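Long-range contacts in alpha,alpha-trehalose-phosphate synthase (UDP-forming) (PDB 5UOF), which is a family 20 glycosyltransferase of the GT-B type, with one Rossmann-like domain in each half of the chain: residues G56-A61 with G76-D81; M121-L126 with L144-A149; D134-H139 with V155-G160; I165-P170 with Q201-Y206. All blocks are in the same frame, centred on the assembly; numbering follows the deposited sequence.

Contact 1. Residues G56-A61 with G76-D81; sequences GTPDAA and GLTRRD
T78 presses its methyl branch against the backbone of T57 and P58, while D59 reaches back to the peptide of G76. The CA-CB bond of T78 points toward the loop 56-61, and the two branches part at CB. CG2, anti to the carbonyl carbon, meets P58 N at 3.5 Å and the neighbouring T57 C, then the ring atom CD of P58 (3.6 Å). The backbone O of G56 lies close to the same methyl. OG1, turned between the backbone N and the carbonyl carbon (chi1 64°), takes no part across the contact and instead accepts D81 N at 3.0 Å. D59 makes the polar half: its OD2 receives G76 N at 2.7 Å, on the anti side and 33° out of the carboxylate plane. One water reinforces this grip, accepting from D59 N at 2.8 Å and donating to G76 O at 2.7 Å, so G76 is held at both its N-H and its carbonyl. D81 OD1 forms a salt bridge with R117 of helix 109-127. T78 is the N-cap of helix 79-86 and its bond to D81 N the capping bond, where strand 70-77 of the Rossmann-like sheet passes into helix beside a largely exposed loop.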
loop_
_atom_site.group_PDB
_atom_site.type_symbol
_atom_site.label_atom_id
_atom_site.label_comp_id
_atom_site.label_asym_id
_atom_site.label_seq_id
_atom_site.Cartn_x
_atom_site.Cartn_y
_atom_site.Cartn_z
ATOM N N GLY A 56 34.998 -16.143 -10.846
ATOM C CA GLY A 56 34.791 -17.487 -10.325
ATOM C C GLY A 56 34.770 -17.532 -8.808
ATOM O O GLY A 56 33.851 -18.088 -8.200
ATOM N N THR A 57 35.790 -16.961 -8.182
ATOM C CA THR A 57 35.910 -16.831 -6.741
ATOM C C THR A 57 35.942 -15.354 -6.376
ATOM O O THR A 57 36.296 -14.512 -7.211
ATOM C CB THR A 57 37.185 -17.523 -6.230
ATOM O OG1 THR A 57 38.318 -17.041 -6.960
ATOM C CG2 THR A 57 37.078 -19.033 -6.400
ATOM N N PRO A 58 35.560 -14.998 -5.148
ATOM C CA PRO A 58 35.564 -13.581 -4.759
ATOM C C PRO A 58 36.920 -12.926 -4.986
ATOM O O PRO A 58 37.970 -13.537 -4.768
ATOM C CB PRO A 58 35.211 -13.630 -3.269
ATOM C CG PRO A 58 34.402 -14.870 -3.126
ATOM C CD PRO A 58 34.965 -15.857 -4.108
ATOM N N ASP A 59 36.888 -11.676 -5.452
ATOM C CA ASP A 59 38.113 -10.890 -5.539
ATOM C C ASP A 59 38.709 -10.712 -4.148
ATOM O O ASP A 59 37.995 -10.406 -3.188
ATOM C CB ASP A 59 37.843 -9.517 -6.168
ATOM C CG ASP A 59 37.791 -9.560 -7.684
ATOM O OD1 ASP A 59 38.341 -10.507 -8.282
ATOM O OD2 ASP A 59 37.208 -8.630 -8.284
ATOM N N ALA A 60 40.024 -10.912 -4.041
ATOM C CA ALA A 60 40.687 -10.718 -2.755
ATOM C C ALA A 60 40.560 -9.273 -2.286
ATOM O O ALA A 60 40.241 -9.013 -1.120
ATOM C CB ALA A 60 42.155 -11.127 -2.856
ATOM N N ALA A 61 40.787 -8.324 -3.186
ATOM C CA ALA A 61 40.788 -6.902 -2.881
ATOM C C ALA A 61 40.359 -6.159 -4.135
ATOM O O ALA A 61 40.496 -6.685 -5.244
ATOM C CB ALA A 61 42.175 -6.432 -2.421
ATOM N N GLY A 76 34.822 -7.587 -8.977
ATOM C CA GLY A 76 33.838 -8.443 -9.597
ATOM C C GLY A 76 32.950 -9.070 -8.542
ATOM O O GLY A 76 33.188 -8.941 -7.342
ATOM N N LEU A 77 31.901 -9.743 -9.003
ATOM C CA LEU A 77 31.008 -10.508 -8.144
ATOM C C LEU A 77 30.984 -11.954 -8.618
ATOM O O LEU A 77 31.026 -12.216 -9.825
ATOM C CB LEU A 77 29.593 -9.925 -8.171
ATOM C CG LEU A 77 29.396 -8.506 -7.636
ATOM C CD1 LEU A 77 28.015 -7.972 -8.021
ATOM C CD2 LEU A 77 29.590 -8.489 -6.120
ATOM N N THR A 78 30.942 -12.901 -7.680
ATOM C CA THR A 78 30.657 -14.268 -8.097
ATOM C C THR A 78 29.198 -14.363 -8.541
ATOM O O THR A 78 28.403 -13.449 -8.329
ATOM C CB THR A 78 30.922 -15.268 -6.970
ATOM O OG1 THR A 78 30.018 -15.020 -5.883
ATOM C CG2 THR A 78 32.366 -15.176 -6.483
ATOM N N ARG A 79 28.847 -15.485 -9.178
ATOM C CA ARG A 79 27.449 -15.702 -9.537
ATOM C C ARG A 79 26.571 -15.725 -8.293
ATOM O O ARG A 79 25.467 -15.169 -8.292
ATOM C CB ARG A 79 27.294 -17.000 -10.331
ATOM C CG ARG A 79 25.841 -17.383 -10.618
ATOM C CD ARG A 79 25.148 -16.353 -11.495
ATOM N NE ARG A 79 25.825 -16.208 -12.780
ATOM C CZ ARG A 79 25.561 -15.253 -13.667
ATOM N NH1 ARG A 79 24.629 -14.342 -13.417
ATOM N NH2 ARG A 79 26.238 -15.209 -14.808
ATOM N N ARG A 80 27.057 -16.344 -7.215
ATOM C CA ARG A 80 26.288 -16.374 -5.975
ATOM C C ARG A 80 26.115 -14.975 -5.401
ATOM O O ARG A 80 25.026 -14.622 -4.938
ATOM C CB ARG A 80 26.964 -17.284 -4.956
ATOM C CG ARG A 80 26.377 -17.198 -3.553
ATOM C CD ARG A 80 26.954 -18.289 -2.658
ATOM N NE ARG A 80 26.360 -18.295 -1.323
ATOM C CZ ARG A 80 27.001 -17.933 -0.214
ATOM N NH1 ARG A 80 28.268 -17.536 -0.272
ATOM N NH2 ARG A 80 26.373 -17.974 0.957
ATOM N N ASP A 81 27.182 -14.170 -5.414
ATOM C CA ASP A 81 27.071 -12.794 -4.937
ATOM C C ASP A 81 26.148 -11.972 -5.832
ATOM O O ASP A 81 25.316 -11.202 -5.335
ATOM C CB ASP A 81 28.454 -12.146 -4.861
ATOM C CG ASP A 81 29.311 -12.718 -3.742
ATOM O OD1 ASP A 81 28.765 -13.433 -2.872
ATOM O OD2 ASP A 81 30.527 -12.449 -3.735
HETATM O O HOH W 1 34.533 -10.212 -5.383
#

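Contact 2. Residues M121-L126 with L144-A149; sequences MLAKQL and LPFAHA. With EDO (1,2-ethanediol), chain I.
F146 lays its ring against A123, L122 and L126, joining helix 146-152 to helix 109-127 in the Rossmann-like domain of the N-terminal half. Its CG is anti to the backbone N (chi1 -163°), and the ring beyond it reaches helix 109-127. A123 CB stands over one face of the ring, nearer the rim than the middle, in a CH-pi contact 4.3 Å from the centroid and 21° off the normal. The rim is met in plane by two leucines: L122 CB approaches F146 CE1 at 3.9 Å, and L126 CD2 closes on F146 CE2 at 3.6 Å. L126 and F146 cross at about a right angle; CD2 makes the closest touch, and L126 CB a longer one to F146 CZ. A123 also serves A149, the two CB atoms meeting at 3.7 Å where the CA atoms of the two segments are nearest. On the sheet side, I13 and V15 of strand 12-16 pack on L126, and V15 also on F146, which seats the pair of helices on the sheet. H148 binds 1,2-ethanediol, probably from the crystallisation liquor: its ND1 and the diol O2 are hydrogen-bonded at 2.9 Å, nearly straight, with O2 at the ring edge and in its plane.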
loop_
_atom_site.group_PDB
_atom_site.type_symbol
_atom_site.label_atom_id
_atom_site.label_comp_id
_atom_site.label_asym_id
_atom_site.label_seq_id
_atom_site.Cartn_x
_atom_site.Cartn_y
_atom_site.Cartn_z
ATOM N N MET A 121 29.970 -8.242 3.033
ATOM C CA MET A 121 31.145 -8.563 2.225
ATOM C C MET A 121 31.714 -7.310 1.559
ATOM O O MET A 121 32.921 -7.042 1.627
ATOM C CB MET A 121 30.772 -9.618 1.178
ATOM C CG MET A 121 31.930 -10.118 0.311
ATOM S SD MET A 121 32.221 -9.090 -1.163
ATOM C CE MET A 121 30.702 -9.385 -2.076
ATOM N N LEU A 122 30.855 -6.528 0.912
ATOM C CA LEU A 122 31.325 -5.339 0.210
ATOM C C LEU A 122 31.844 -4.289 1.183
ATOM O O LEU A 122 32.820 -3.590 0.884
ATOM C CB LEU A 122 30.202 -4.775 -0.653
ATOM C CG LEU A 122 29.794 -5.648 -1.839
ATOM C CD1 LEU A 122 28.487 -5.145 -2.431
ATOM C CD2 LEU A 122 30.912 -5.653 -2.890
ATOM N N ALA A 123 31.217 -4.170 2.355
ATOM C CA ALA A 123 31.683 -3.197 3.337
ATOM C C ALA A 123 33.086 -3.529 3.804
ATOM O O ALA A 123 33.924 -2.636 3.965
ATOM C CB ALA A 123 30.748 -3.141 4.535
ATOM N N LYS A 124 33.359 -4.813 4.036
ATOM C CA LYS A 124 34.709 -5.170 4.456
ATOM C C LYS A 124 35.727 -4.847 3.372
ATOM O O LYS A 124 36.856 -4.453 3.685
ATOM C CB LYS A 124 34.787 -6.641 4.842
ATOM C CG LYS A 124 36.100 -6.969 5.560
ATOM C CD LYS A 124 36.132 -8.379 6.100
ATOM C CE LYS A 124 37.435 -8.624 6.843
ATOM N NZ LYS A 124 37.639 -7.596 7.900
ATOM N N GLN A 125 35.351 -4.997 2.099
ATOM C CA GLN A 125 36.260 -4.614 1.016
ATOM C C GLN A 125 36.548 -3.118 1.037
ATOM O O GLN A 125 37.699 -2.697 0.857
ATOM C CB GLN A 125 35.683 -5.028 -0.337
ATOM C CG GLN A 125 35.655 -6.531 -0.577
ATOM C CD GLN A 125 37.040 -7.123 -0.680
ATOM O OE1 GLN A 125 37.873 -6.645 -1.449
ATOM N NE2 GLN A 125 37.303 -8.159 0.106
ATOM N N LEU A 126 35.518 -2.298 1.267
ATOM C CA LEU A 126 35.710 -0.849 1.277
ATOM C C LEU A 126 36.529 -0.395 2.483
ATOM O O LEU A 126 37.354 0.522 2.369
ATOM C CB LEU A 126 34.359 -0.140 1.261
ATOM C CG LEU A 126 34.468 1.384 1.342
ATOM C CD1 LEU A 126 35.206 1.922 0.122
ATOM C CD2 LEU A 126 33.114 2.021 1.481
ATOM N N LEU A 144 21.193 -0.566 1.281
ATOM C CA LEU A 144 20.661 -0.032 2.533
ATOM C C LEU A 144 21.425 -0.472 3.787
ATOM O O LEU A 144 21.720 0.393 4.630
ATOM C CB LEU A 144 19.169 -0.386 2.589
ATOM C CG LEU A 144 18.347 0.328 3.649
ATOM C CD1 LEU A 144 16.951 0.510 3.126
ATOM C CD2 LEU A 144 18.347 -0.506 4.919
ATOM N N PRO A 145 21.794 -1.743 3.979
ATOM C CA PRO A 145 22.511 -2.127 5.205
ATOM C C PRO A 145 23.985 -1.740 5.231
ATOM O O PRO A 145 24.693 -2.131 6.168
ATOM C CB PRO A 145 22.366 -3.662 5.233
ATOM C CG PRO A 145 21.387 -4.018 4.159
ATOM C CD PRO A 145 21.482 -2.921 3.152
ATOM N N PHE A 146 24.469 -0.968 4.258
ATOM C CA PHE A 146 25.915 -0.809 4.088
ATOM C C PHE A 146 26.547 -0.057 5.260
ATOM O O PHE A 146 27.607 -0.458 5.758
ATOM C CB PHE A 146 26.200 -0.101 2.763
ATOM C CG PHE A 146 27.632 -0.232 2.293
ATOM C CD1 PHE A 146 28.052 -1.359 1.596
ATOM C CD2 PHE A 146 28.541 0.787 2.518
ATOM C CE1 PHE A 146 29.363 -1.471 1.146
ATOM C CE2 PHE A 146 29.845 0.684 2.067
ATOM C CZ PHE A 146 30.255 -0.445 1.380
ATOM N N ALA A 147 25.936 1.054 5.700
ATOM C CA ALA A 147 26.483 1.790 6.840
ATOM C C ALA A 147 26.518 0.937 8.095
ATOM O O ALA A 147 27.490 0.987 8.853
ATOM C CB ALA A 147 25.681 3.054 7.124
ATOM N N HIS A 148 25.460 0.168 8.349
ATOM C CA HIS A 148 25.445 -0.657 9.552
ATOM C C HIS A 148 26.607 -1.642 9.539
ATOM O O HIS A 148 27.277 -1.841 10.559
ATOM C CB HIS A 148 24.096 -1.377 9.673
ATOM C CG HIS A 148 23.953 -2.149 10.945
ATOM N ND1 HIS A 148 24.273 -3.487 11.042
ATOM C CD2 HIS A 148 23.579 -1.760 12.186
ATOM C CE1 HIS A 148 24.073 -3.895 12.281
ATOM N NE2 HIS A 148 23.655 -2.866 12.996
ATOM N N ALA A 149 26.891 -2.230 8.376
ATOM C CA ALA A 149 28.023 -3.144 8.264
ATOM C C ALA A 149 29.340 -2.414 8.508
ATOM O O ALA A 149 30.235 -2.943 9.178
ATOM C CB ALA A 149 28.013 -3.814 6.892
HETATM C C1 EDO I . 24.769 -5.788 6.803
HETATM O O1 EDO I . 25.159 -7.159 6.856
HETATM C C2 EDO I . 24.311 -5.338 8.179
HETATM O O2 EDO I . 25.432 -5.193 9.060
#

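Contact 3. Residues D134-H139 with V155-G160; sequences DLIWVH and VKNPIG
I136 and W137 pair with I159 and G160 as neighbouring parallel strands, the two strands of a beta-alpha-beta crossover whose helix is 146-152. The tight part is the backbone ladder. I136 N donates to P158 O at 3.0 Å, I136 O accepts G160 N at 2.8 Å, and V138 N reaches G160 O at 2.8 Å. I159 CA adds a CA-H...O contact to I136 O. On the face that carries I136, V138 and I159 the branches lie side by side, pointing the same way, with CG2 of I159 4.0 Å from I136 CB and 4.1 Å from V138 CG2. Helix 146-152 closes over this face, with L150 packed on I159. W137 faces the other way, where F457 stacks on it and helix 450-472 packs. The loose, more solvent-accessible side is at V155, partly exposed, whose CG1 comes no nearer than 4.3 Å to I136 CD1. P158 is also partly exposed, yet it packs well on L135, P158 CG lying 3.7 Å from L135 CD2. Before the ladder begins, a side chain supplies the cross-strand bond. N157 ND2, which also donates to R131 O, sends a hydrogen to D134 O at 3.0 Å, with the acceptor in its own amide plane, a C=O...N angle of 115° and the donor 18° from the carbonyl plane.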
loop_
_atom_site.group_PDB
_atom_site.type_symbol
_atom_site.label_atom_id
_atom_site.label_comp_id
_atom_site.label_asym_id
_atom_site.label_seq_id
_atom_site.Cartn_x
_atom_site.Cartn_y
_atom_site.Cartn_z
ATOM N N ASP A 134 37.323 10.516 5.513
ATOM C CA ASP A 134 36.557 10.306 4.293
ATOM C C ASP A 134 35.071 10.525 4.545
ATOM O O ASP A 134 34.531 10.126 5.584
ATOM C CB ASP A 134 36.775 8.894 3.752
ATOM C CG ASP A 134 38.150 8.697 3.131
ATOM O OD1 ASP A 134 38.822 9.704 2.808
ATOM O OD2 ASP A 134 38.539 7.521 2.957
ATOM N N LEU A 135 34.411 11.162 3.585
ATOM C CA LEU A 135 32.956 11.270 3.572
ATOM C C LEU A 135 32.397 10.184 2.658
ATOM O O LEU A 135 32.761 10.119 1.478
ATOM C CB LEU A 135 32.533 12.657 3.092
ATOM C CG LEU A 135 33.232 13.828 3.782
ATOM C CD1 LEU A 135 32.902 15.144 3.086
ATOM C CD2 LEU A 135 32.858 13.898 5.253
ATOM N N ILE A 136 31.506 9.345 3.187
ATOM C CA ILE A 136 31.005 8.178 2.468
ATOM C C ILE A 136 29.555 8.424 2.083
ATOM O O ILE A 136 28.737 8.776 2.941
ATOM C CB ILE A 136 31.142 6.902 3.313
ATOM C CG1 ILE A 136 32.592 6.779 3.815
ATOM C CG2 ILE A 136 30.751 5.679 2.502
ATOM C CD1 ILE A 136 32.814 5.570 4.704
ATOM N N TRP A 137 29.236 8.205 0.804
ATOM C CA TRP A 137 27.897 8.444 0.255
ATOM C C TRP A 137 27.412 7.178 -0.445
ATOM O O TRP A 137 27.895 6.844 -1.532
ATOM C CB TRP A 137 27.922 9.626 -0.710
ATOM C CG TRP A 137 26.548 10.112 -1.110
ATOM C CD1 TRP A 137 25.344 9.617 -0.701
ATOM C CD2 TRP A 137 26.263 11.193 -1.998
ATOM N NE1 TRP A 137 24.319 10.328 -1.279
ATOM C CE2 TRP A 137 24.858 11.304 -2.078
ATOM C CE3 TRP A 137 27.061 12.087 -2.729
ATOM C CZ2 TRP A 137 24.235 12.265 -2.864
ATOM C CZ3 TRP A 137 26.427 13.045 -3.518
ATOM C CH2 TRP A 137 25.034 13.123 -3.572
ATOM N N VAL A 138 26.439 6.489 0.175
ATOM C CA VAL A 138 25.893 5.215 -0.297
ATOM C C VAL A 138 24.586 5.461 -1.040
ATOM O O VAL A 138 23.723 6.212 -0.566
ATOM C CB VAL A 138 25.670 4.255 0.888
ATOM C CG1 VAL A 138 25.126 2.910 0.402
ATOM C CG2 VAL A 138 26.968 4.081 1.682
ATOM N N HIS A 139 24.406 4.792 -2.181
ATOM C CA HIS A 139 23.260 5.043 -3.050
ATOM C C HIS A 139 22.342 3.839 -3.167
ATOM O O HIS A 139 22.756 2.774 -3.635
ATOM C CB HIS A 139 23.725 5.492 -4.431
ATOM C CG HIS A 139 24.255 6.881 -4.416
ATOM N ND1 HIS A 139 23.465 7.974 -4.711
ATOM C CD2 HIS A 139 25.457 7.369 -4.034
ATOM C CE1 HIS A 139 24.178 9.075 -4.557
ATOM N NE2 HIS A 139 25.388 8.734 -4.141
ATOM N N VAL A 155 33.965 1.678 11.669
ATOM C CA VAL A 155 34.034 2.878 10.841
ATOM C C VAL A 155 33.227 3.989 11.503
ATOM O O VAL A 155 32.014 3.861 11.709
ATOM C CB VAL A 155 33.523 2.594 9.420
ATOM C CG1 VAL A 155 33.470 3.875 8.587
ATOM C CG2 VAL A 155 34.408 1.557 8.747
ATOM N N LYS A 156 33.898 5.092 11.831
ATOM C CA LYS A 156 33.259 6.240 12.454
ATOM C C LYS A 156 33.057 7.401 11.489
ATOM O O LYS A 156 32.570 8.457 11.908
ATOM C CB LYS A 156 34.081 6.697 13.662
ATOM C CG LYS A 156 34.280 5.585 14.670
ATOM C CD LYS A 156 34.768 6.097 16.007
ATOM C CE LYS A 156 34.771 4.958 17.018
ATOM N NZ LYS A 156 33.504 4.167 16.930
ATOM N N ASN A 157 33.400 7.225 10.213
ATOM C CA ASN A 157 33.304 8.294 9.232
ATOM C C ASN A 157 31.872 8.821 9.122
ATOM O O ASN A 157 30.913 8.100 9.412
ATOM C CB ASN A 157 33.743 7.789 7.861
ATOM C CG ASN A 157 35.179 7.336 7.842
ATOM O OD1 ASN A 157 35.561 6.393 8.545
ATOM N ND2 ASN A 157 35.986 7.997 7.027
ATOM N N PRO A 158 31.699 10.063 8.672
ATOM C CA PRO A 158 30.367 10.487 8.224
ATOM C C PRO A 158 29.916 9.600 7.077
ATOM O O PRO A 158 30.650 9.399 6.107
ATOM C CB PRO A 158 30.587 11.935 7.765
ATOM C CG PRO A 158 31.879 12.362 8.433
ATOM C CD PRO A 158 32.704 11.121 8.474
ATOM N N ILE A 159 28.705 9.049 7.191
ATOM C CA ILE A 159 28.145 8.222 6.132
ATOM C C ILE A 159 26.751 8.733 5.827
ATOM O O ILE A 159 25.946 8.917 6.740
ATOM C CB ILE A 159 28.072 6.730 6.511
ATOM C CG1 ILE A 159 29.381 6.259 7.154
ATOM C CG2 ILE A 159 27.777 5.902 5.270
ATOM C CD1 ILE A 159 29.325 4.802 7.633
ATOM N N GLY A 160 26.467 8.946 4.549
ATOM C CA GLY A 160 25.146 9.354 4.115
ATOM C C GLY A 160 24.526 8.313 3.204
ATOM O O GLY A 160 25.224 7.583 2.499
#

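Contact 4. Residues I165-P170 with Q201-Y206; sequences IPFPSP and QAFTDY
A202 puts its CB, the small knob of the helix, into a hollow lined by the loop backbone: F167 O at 3.4 Å, P168 O at 3.5 Å and S169 CA at 3.8 Å. Two larger bumps from the loop lie beside it. The F167 ring, its CG anti to the backbone N (chi1 -166°), lies against the helix; CE2 rests on F203 CA at 3.7 Å and CD2 lies beside A202 CB. The F203 ring presents its edge to the face of F167, with planes at 79° and centroids 5.6 Å apart, a T-shaped pair. One turn further along the helix, the P170 ring rests on the surface made by A202 O, D205 CB and Y206 N: CG touches Y206 N at 3.6 Å and D205 CB a little farther off, while CB meets the Y206 ring at CD2. A water bridges the two backbones, donating to both P168 O and A202 O. The polar ends of D205 and Y206 have partners outside the segments: D205 OD2 forms a salt bridge with R209 of the second subunit, and Y206 OH bonds H179. F167 and F203 both pack on M186 of helix 179-186, L173 of helix 170-173 touches F167 and Y206, and F203 meets F194 of strand 191-194, so the loop after strand 159-162 is wedged between helix 197-209 and these elements beside the subunit interface.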
loop_
_atom_site.group_PDB
_atom_site.type_symbol
_atom_site.label_atom_id
_atom_site.label_comp_id
_atom_site.label_asym_id
_atom_site.label_seq_id
_atom_site.Cartn_x
_atom_site.Cartn_y
_atom_site.Cartn_z
ATOM N N ILE A 165 14.383 5.478 -4.780
ATOM C CA ILE A 165 13.012 5.005 -4.976
ATOM C C ILE A 165 12.151 5.563 -3.844
ATOM O O ILE A 165 12.690 6.190 -2.920
ATOM C CB ILE A 165 12.981 3.467 -5.040
ATOM C CG1 ILE A 165 13.438 2.858 -3.713
ATOM C CG2 ILE A 165 13.873 2.973 -6.178
ATOM C CD1 ILE A 165 13.157 1.373 -3.634
ATOM N N PRO A 166 10.826 5.409 -3.882
ATOM C CA PRO A 166 9.993 5.918 -2.782
ATOM C C PRO A 166 10.312 5.230 -1.467
ATOM O O PRO A 166 10.868 4.133 -1.431
ATOM C CB PRO A 166 8.561 5.584 -3.235
ATOM C CG PRO A 166 8.664 5.409 -4.750
ATOM C CD PRO A 166 10.015 4.739 -4.911
ATOM N N PHE A 167 9.974 5.902 -0.366
ATOM C CA PHE A 167 9.957 5.214 0.923
ATOM C C PHE A 167 8.514 5.114 1.383
ATOM O O PHE A 167 7.854 6.148 1.571
ATOM C CB PHE A 167 10.809 5.916 1.979
ATOM C CG PHE A 167 11.071 5.056 3.175
ATOM C CD1 PHE A 167 12.064 4.096 3.129
ATOM C CD2 PHE A 167 10.298 5.172 4.325
ATOM C CE1 PHE A 167 12.298 3.263 4.227
ATOM C CE2 PHE A 167 10.538 4.349 5.427
ATOM C CZ PHE A 167 11.544 3.404 5.376
ATOM N N PRO A 168 7.984 3.902 1.544
ATOM C CA PRO A 168 6.559 3.748 1.833
ATOM C C PRO A 168 6.202 4.134 3.261
ATOM O O PRO A 168 7.023 4.070 4.178
ATOM C CB PRO A 168 6.313 2.258 1.584
ATOM C CG PRO A 168 7.626 1.611 1.955
ATOM C CD PRO A 168 8.701 2.611 1.559
ATOM N N SER A 169 4.939 4.539 3.431
ATOM C CA SER A 169 4.406 4.827 4.757
ATOM C C SER A 169 4.448 3.567 5.636
ATOM O O SER A 169 4.537 2.448 5.128
ATOM C CB SER A 169 2.979 5.353 4.633
ATOM O OG SER A 169 2.171 4.412 3.958
ATOM N N PRO A 170 4.412 3.731 6.966
ATOM C CA PRO A 170 4.675 2.569 7.846
ATOM C C PRO A 170 3.733 1.399 7.620
ATOM O O PRO A 170 4.172 0.244 7.657
ATOM C CB PRO A 170 4.525 3.158 9.256
ATOM C CG PRO A 170 4.817 4.619 9.095
ATOM C CD PRO A 170 4.326 4.992 7.728
ATOM N N GLN A 201 8.819 12.089 5.367
ATOM C CA GLN A 201 7.810 12.005 6.418
ATOM C C GLN A 201 7.417 10.563 6.707
ATOM O O GLN A 201 7.125 10.232 7.860
ATOM C CB GLN A 201 6.569 12.812 6.039
ATOM C CG GLN A 201 5.572 12.940 7.187
ATOM C CD GLN A 201 6.122 13.749 8.355
ATOM O OE1 GLN A 201 6.541 14.895 8.184
ATOM N NE2 GLN A 201 6.113 13.162 9.548
ATOM N N ALA A 202 7.385 9.701 5.682
ATOM C CA ALA A 202 7.073 8.290 5.913
ATOM C C ALA A 202 8.088 7.653 6.851
ATOM O O ALA A 202 7.724 6.899 7.765
ATOM C CB ALA A 202 7.033 7.533 4.584
ATOM N N PHE A 203 9.373 7.939 6.633
ATOM C CA PHE A 203 10.417 7.417 7.508
ATOM C C PHE A 203 10.273 7.989 8.914
ATOM O O PHE A 203 10.334 7.254 9.907
ATOM C CB PHE A 203 11.783 7.747 6.905
ATOM C CG PHE A 203 12.949 7.261 7.715
ATOM C CD1 PHE A 203 13.286 5.914 7.732
ATOM C CD2 PHE A 203 13.733 8.152 8.438
ATOM C CE1 PHE A 203 14.372 5.460 8.475
ATOM C CE2 PHE A 203 14.824 7.705 9.181
ATOM C CZ PHE A 203 15.142 6.355 9.200
ATOM N N THR A 204 10.070 9.306 9.009
ATOM C CA THR A 204 9.889 9.953 10.304
ATOM C C THR A 204 8.679 9.385 11.036
ATOM O O THR A 204 8.735 9.142 12.248
ATOM C CB THR A 204 9.747 11.466 10.105
ATOM O OG1 THR A 204 10.934 11.965 9.477
ATOM C CG2 THR A 204 9.578 12.167 11.432
ATOM N N ASP A 205 7.580 9.162 10.309
ATOM C CA ASP A 205 6.390 8.563 10.906
ATOM C C ASP A 205 6.703 7.210 11.526
ATOM O O ASP A 205 6.236 6.903 12.626
ATOM C CB ASP A 205 5.289 8.398 9.859
ATOM C CG ASP A 205 4.548 9.695 9.566
ATOM O OD1 ASP A 205 4.747 10.691 10.292
ATOM O OD2 ASP A 205 3.756 9.706 8.599
ATOM N N TYR A 206 7.466 6.376 10.819
ATOM C CA TYR A 206 7.825 5.073 11.370
ATOM C C TYR A 206 8.558 5.237 12.692
ATOM O O TYR A 206 8.214 4.596 13.693
ATOM C CB TYR A 206 8.683 4.287 10.370
ATOM C CG TYR A 206 8.947 2.844 10.791
ATOM C CD1 TYR A 206 9.955 2.531 11.699
ATOM C CD2 TYR A 206 8.201 1.795 10.260
ATOM C CE1 TYR A 206 10.194 1.218 12.074
ATOM C CE2 TYR A 206 8.434 0.480 10.640
ATOM C CZ TYR A 206 9.433 0.201 11.547
ATOM O OH TYR A 206 9.671 -1.098 11.929
HETATM O O HOH W 2 7.502 4.120 7.010
#

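How the contacts relate
Contacts 1, 2 and 3 form a chain through the N-terminal Rossmann-like domain. Contacts 1 and 2, centres 15 Å apart, touch where A60 O and Q125 NE2 probably share a hydrogen bond of 3.3 Å and where M121 CE packs on D81 OD2. Contacts 2 and 3 are closer, with centres 11 Å apart; their segments alternate in sequence, and F146 CD2 lies 3.7 Å from V138 CG2. Contact 4 stands apart, its centre 23 Å from that of contact 2 and its nearest atoms about 6 Å away, and it alone reaches the second subunit. The sodium ion, held at R360, S362 and Q385, belongs to the other half of the chain and involves none of these segments.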